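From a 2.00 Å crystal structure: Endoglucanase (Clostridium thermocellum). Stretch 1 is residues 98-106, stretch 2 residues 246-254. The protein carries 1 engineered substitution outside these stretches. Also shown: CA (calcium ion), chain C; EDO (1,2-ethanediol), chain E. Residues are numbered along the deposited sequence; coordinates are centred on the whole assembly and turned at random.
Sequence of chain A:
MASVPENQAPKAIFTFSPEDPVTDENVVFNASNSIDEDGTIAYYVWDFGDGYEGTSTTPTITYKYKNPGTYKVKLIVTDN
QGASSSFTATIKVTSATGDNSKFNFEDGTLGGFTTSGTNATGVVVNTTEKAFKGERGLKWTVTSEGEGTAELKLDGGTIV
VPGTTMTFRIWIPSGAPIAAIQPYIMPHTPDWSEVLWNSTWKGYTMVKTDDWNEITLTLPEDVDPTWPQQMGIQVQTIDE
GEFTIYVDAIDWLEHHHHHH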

# COMPACT_ATOMS: atom_id res chain seq x y z
N GLY A 98 9.91 -4.27 9.82
CA GLY A 98 8.86 -3.56 10.54
C GLY A 98 7.67 -3.19 9.67
O GLY A 98 7.64 -3.46 8.47
N ASP A 99 6.68 -2.55 10.29
CA ASP A 99 5.42 -2.21 9.66
C ASP A 99 4.87 -0.98 10.36
O ASP A 99 4.44 -1.06 11.52
N ASN A 100 4.91 0.16 9.67
CA ASN A 100 4.43 1.43 10.22
C ASN A 100 2.98 1.75 9.82
O ASN A 100 2.55 2.91 9.92
N SER A 101 2.25 0.74 9.36
CA SER A 101 0.84 0.90 9.00
C SER A 101 0.01 1.37 10.18
O SER A 101 0.35 1.12 11.34
N LYS A 102 -1.09 2.06 9.87
CA LYS A 102 -2.08 2.45 10.88
C LYS A 102 -2.53 1.23 11.70
O LYS A 102 -2.63 1.31 12.92
N PHE A 103 -2.79 0.12 11.02
CA PHE A 103 -3.01 -1.16 11.69
C PHE A 103 -1.97 -2.17 11.21
O PHE A 103 -2.08 -2.74 10.13
N ASN A 104 -0.94 -2.34 12.04
CA ASN A 104 0.25 -3.11 11.68
C ASN A 104 0.39 -4.41 12.45
O ASN A 104 1.13 -5.32 12.03
N PHE A 105 -0.31 -4.47 13.59
CA PHE A 105 -0.42 -5.66 14.44
C PHE A 105 0.90 -6.18 15.04
O PHE A 105 0.97 -7.31 15.53
N GLU A 106 1.92 -5.33 15.03
CA GLU A 106 3.26 -5.71 15.51
C GLU A 106 3.38 -5.73 17.04
O GLU A 106 4.36 -6.24 17.58
N TYR A 246 -6.16 -14.01 6.15
CA TYR A 246 -5.17 -13.21 6.85
C TYR A 246 -5.33 -11.74 6.47
O TYR A 246 -5.61 -11.42 5.31
N VAL A 247 -5.16 -10.87 7.46
CA VAL A 247 -5.35 -9.43 7.29
C VAL A 247 -4.20 -8.70 7.97
O VAL A 247 -3.86 -9.00 9.11
N ASP A 248 -3.61 -7.74 7.26
CA ASP A 248 -2.47 -7.01 7.80
C ASP A 248 -2.30 -5.69 7.10
O ASP A 248 -2.80 -5.52 5.99
N ALA A 249 -1.61 -4.78 7.77
CA ALA A 249 -1.11 -3.54 7.17
C ALA A 249 -2.23 -2.69 6.55
O ALA A 249 -2.10 -2.20 5.42
N ILE A 250 -3.32 -2.54 7.30
CA ILE A 250 -4.37 -1.58 6.94
C ILE A 250 -3.81 -0.18 7.17
O ILE A 250 -3.31 0.13 8.26
N ASP A 251 -3.86 0.65 6.14
CA ASP A 251 -3.11 1.89 6.14
C ASP A 251 -3.83 3.02 5.42
O ASP A 251 -4.61 2.79 4.49
N TRP A 252 -3.56 4.24 5.87
CA TRP A 252 -4.04 5.46 5.21
C TRP A 252 -3.16 6.63 5.63
O TRP A 252 -2.33 6.49 6.53
N LEU A 253 -3.36 7.77 4.97
CA LEU A 253 -2.59 8.98 5.22
C LEU A 253 -3.29 9.95 6.16
O LEU A 253 -4.51 10.10 6.10
N GLU A 254 -2.50 10.62 6.99
CA GLU A 254 -2.93 11.69 7.91
C GLU A 254 -3.56 11.11 9.18
O GLU A 254 -2.89 11.02 10.21

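Between the two stretches 569 Å² of surface is buried, both sides summed, around a single antiparallel bridge that pairs Phe 103 with Ile 250. Asp 99 points toward stretch 2 with chi1 t, and its carboxylate divides its work: OD2 binds the calcium ion at 2.5 Å, while OD1 accepts hydrogen bonds from Ser 101 N (3.0 Å) and Ser 101 OG (2.6 Å). The side chain of Asn 100 points away. Ser 101 (m) points toward stretch 2, setting OG 3.3 Å from Ala 249 CB; water 2 donates to Ser 101 OG (2.9 Å) and to Asp 251 OD2 (2.7 Å), linking the stretches.

Lys 102 (chi1 m, chi2 m, chi3 t, chi4 m) has the largest covered area. Its CG lies 3.7 Å from the centroid of the Trp 252 five-membered ring, 18° off the normal, a CH-pi contact over the face. Beyond it, Lys 102 NZ donates to Trp 252 O (3.2 Å) and to waters 1 and 3, while Lys 102 N donates to Asp 251 OD1 (3.1 Å, 159°).

Phe 103 (m) points sideways. Its N donates to Ile 250 O (2.8 Å, 167°); the return bond from Ile 250 N to Phe 103 O (3.1 Å, 122°) is weak. Phe 103 CB packs 4.0 Å from Ile 250 CB, and CE2 reaches Trp 252 CH2 at 3.5 Å, rim to rim with planes at 52°.

Asn 104 (p) turns its side chain away, where ND2 donates to Ser 101 O (2.8 Å), but its O binds calcium at 2.4 Å. Phe 105 (m) points toward stretch 2, its ring edge meeting Asp 248 OD1 (3.4 Å from CD2) and one face covered by ethanediol O2, which accepts from Phe 105 N (3.0 Å). Glu 106 OE2 (2.4 Å) and Asp 248 OD1 and OD2 (2.6 and 2.5 Å) also bind the calcium, which thereby ties the stretches together.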

# COMPACT_ATOMS: atom_id res chain seq x y z
CB ASP A 99 4.46 -3.40 9.79
CG ASP A 99 3.13 -3.19 9.07
OD1 ASP A 99 2.85 -2.09 8.54
OD2 ASP A 99 2.34 -4.16 9.05
CB ASN A 100 5.38 2.58 9.82
CG ASN A 100 6.79 2.40 10.38
OD1 ASN A 100 7.79 2.62 9.68
ND2 ASN A 100 6.87 2.01 11.65
CB SER A 101 0.26 -0.43 8.50
OG SER A 101 0.89 -0.83 7.30
CB LYS A 102 -3.29 3.14 10.22
CG LYS A 102 -2.98 4.53 9.63
CD LYS A 102 -2.75 5.56 10.73
CE LYS A 102 -2.50 6.95 10.17
NZ LYS A 102 -1.18 7.05 9.48
CB PHE A 103 -4.45 -1.65 11.50
CG PHE A 103 -5.44 -0.87 12.30
CD1 PHE A 103 -5.66 -1.18 13.65
CD2 PHE A 103 -6.14 0.19 11.73
CE1 PHE A 103 -6.57 -0.44 14.42
CE2 PHE A 103 -7.06 0.93 12.49
CZ PHE A 103 -7.26 0.62 13.84
CB ASN A 104 1.50 -2.24 11.86
CG ASN A 104 1.63 -1.68 13.26
OD1 ASN A 104 1.88 -2.42 14.22
ND2 ASN A 104 1.49 -0.36 13.39
CB PHE A 105 -1.22 -6.76 13.73
CG PHE A 105 -2.54 -6.29 13.21
CD1 PHE A 105 -3.59 -6.02 14.09
CD2 PHE A 105 -2.73 -6.07 11.84
CE1 PHE A 105 -4.81 -5.56 13.63
CE2 PHE A 105 -3.96 -5.61 11.36
CZ PHE A 105 -5.00 -5.35 12.26
CB GLU A 106 4.34 -4.81 14.90
CG GLU A 106 4.35 -4.78 13.36
CD GLU A 106 4.67 -6.14 12.74
OE1 GLU A 106 5.64 -6.79 13.17
OE2 GLU A 106 3.95 -6.55 11.81
CB TYR A 246 -3.75 -13.70 6.56
CG TYR A 246 -3.50 -15.12 7.02
CD1 TYR A 246 -3.86 -16.20 6.22
CD2 TYR A 246 -2.91 -15.38 8.25
CE1 TYR A 246 -3.64 -17.52 6.63
CE2 TYR A 246 -2.69 -16.69 8.67
CZ TYR A 246 -3.05 -17.75 7.86
OH TYR A 246 -2.82 -19.05 8.26
CB VAL A 247 -6.69 -8.94 7.92
CG1 VAL A 247 -6.87 -7.44 7.71
CG2 VAL A 247 -7.89 -9.72 7.36
CB ASP A 248 -1.17 -7.82 7.67
CG ASP A 248 -0.02 -7.25 8.50
OD1 ASP A 248 -0.29 -6.52 9.47
OD2 ASP A 248 1.16 -7.54 8.19
CB ALA A 249 -0.00 -3.84 6.14
CB ILE A 250 -5.67 -1.80 7.73
CG1 ILE A 250 -6.15 -3.25 7.60
CG2 ILE A 250 -6.76 -0.83 7.25
CD1 ILE A 250 -7.26 -3.63 8.58
CB ASP A 251 -1.73 1.66 5.50
CG ASP A 251 -0.68 2.62 6.01
OD1 ASP A 251 -0.92 3.29 7.04
OD2 ASP A 251 0.40 2.70 5.39
CB TRP A 252 -5.52 5.74 5.53
CG TRP A 252 -5.80 5.94 6.99
CD1 TRP A 252 -5.68 7.12 7.69
CD2 TRP A 252 -6.24 4.95 7.93
NE1 TRP A 252 -6.01 6.91 9.01
CE2 TRP A 252 -6.36 5.60 9.18
CE3 TRP A 252 -6.54 3.59 7.83
CZ2 TRP A 252 -6.77 4.91 10.34
CZ3 TRP A 252 -6.95 2.91 8.98
CH2 TRP A 252 -7.07 3.58 10.21
CB LEU A 253 -2.28 9.69 3.90
CG LEU A 253 -1.24 9.08 2.95
CD1 LEU A 253 -1.46 9.59 1.52
CD2 LEU A 253 0.18 9.36 3.42
CB GLU A 254 -3.85 12.73 7.25
CG GLU A 254 -3.27 13.42 6.02
CD GLU A 254 -3.68 14.89 5.89
OE1 GLU A 254 -4.30 15.44 6.83
OE2 GLU A 254 -3.36 15.50 4.85
CA CA C . 2.18 -6.38 10.17
C1 EDO E . -2.42 -2.53 17.31
O1 EDO E . -2.30 -3.94 17.06
C2 EDO E . -2.74 -1.79 16.01
O2 EDO E . -1.85 -2.25 14.99
O HOH W 1 0.91 5.37 8.97
O HOH W 2 1.35 0.30 4.62
O HOH W 3 0.08 9.10 8.00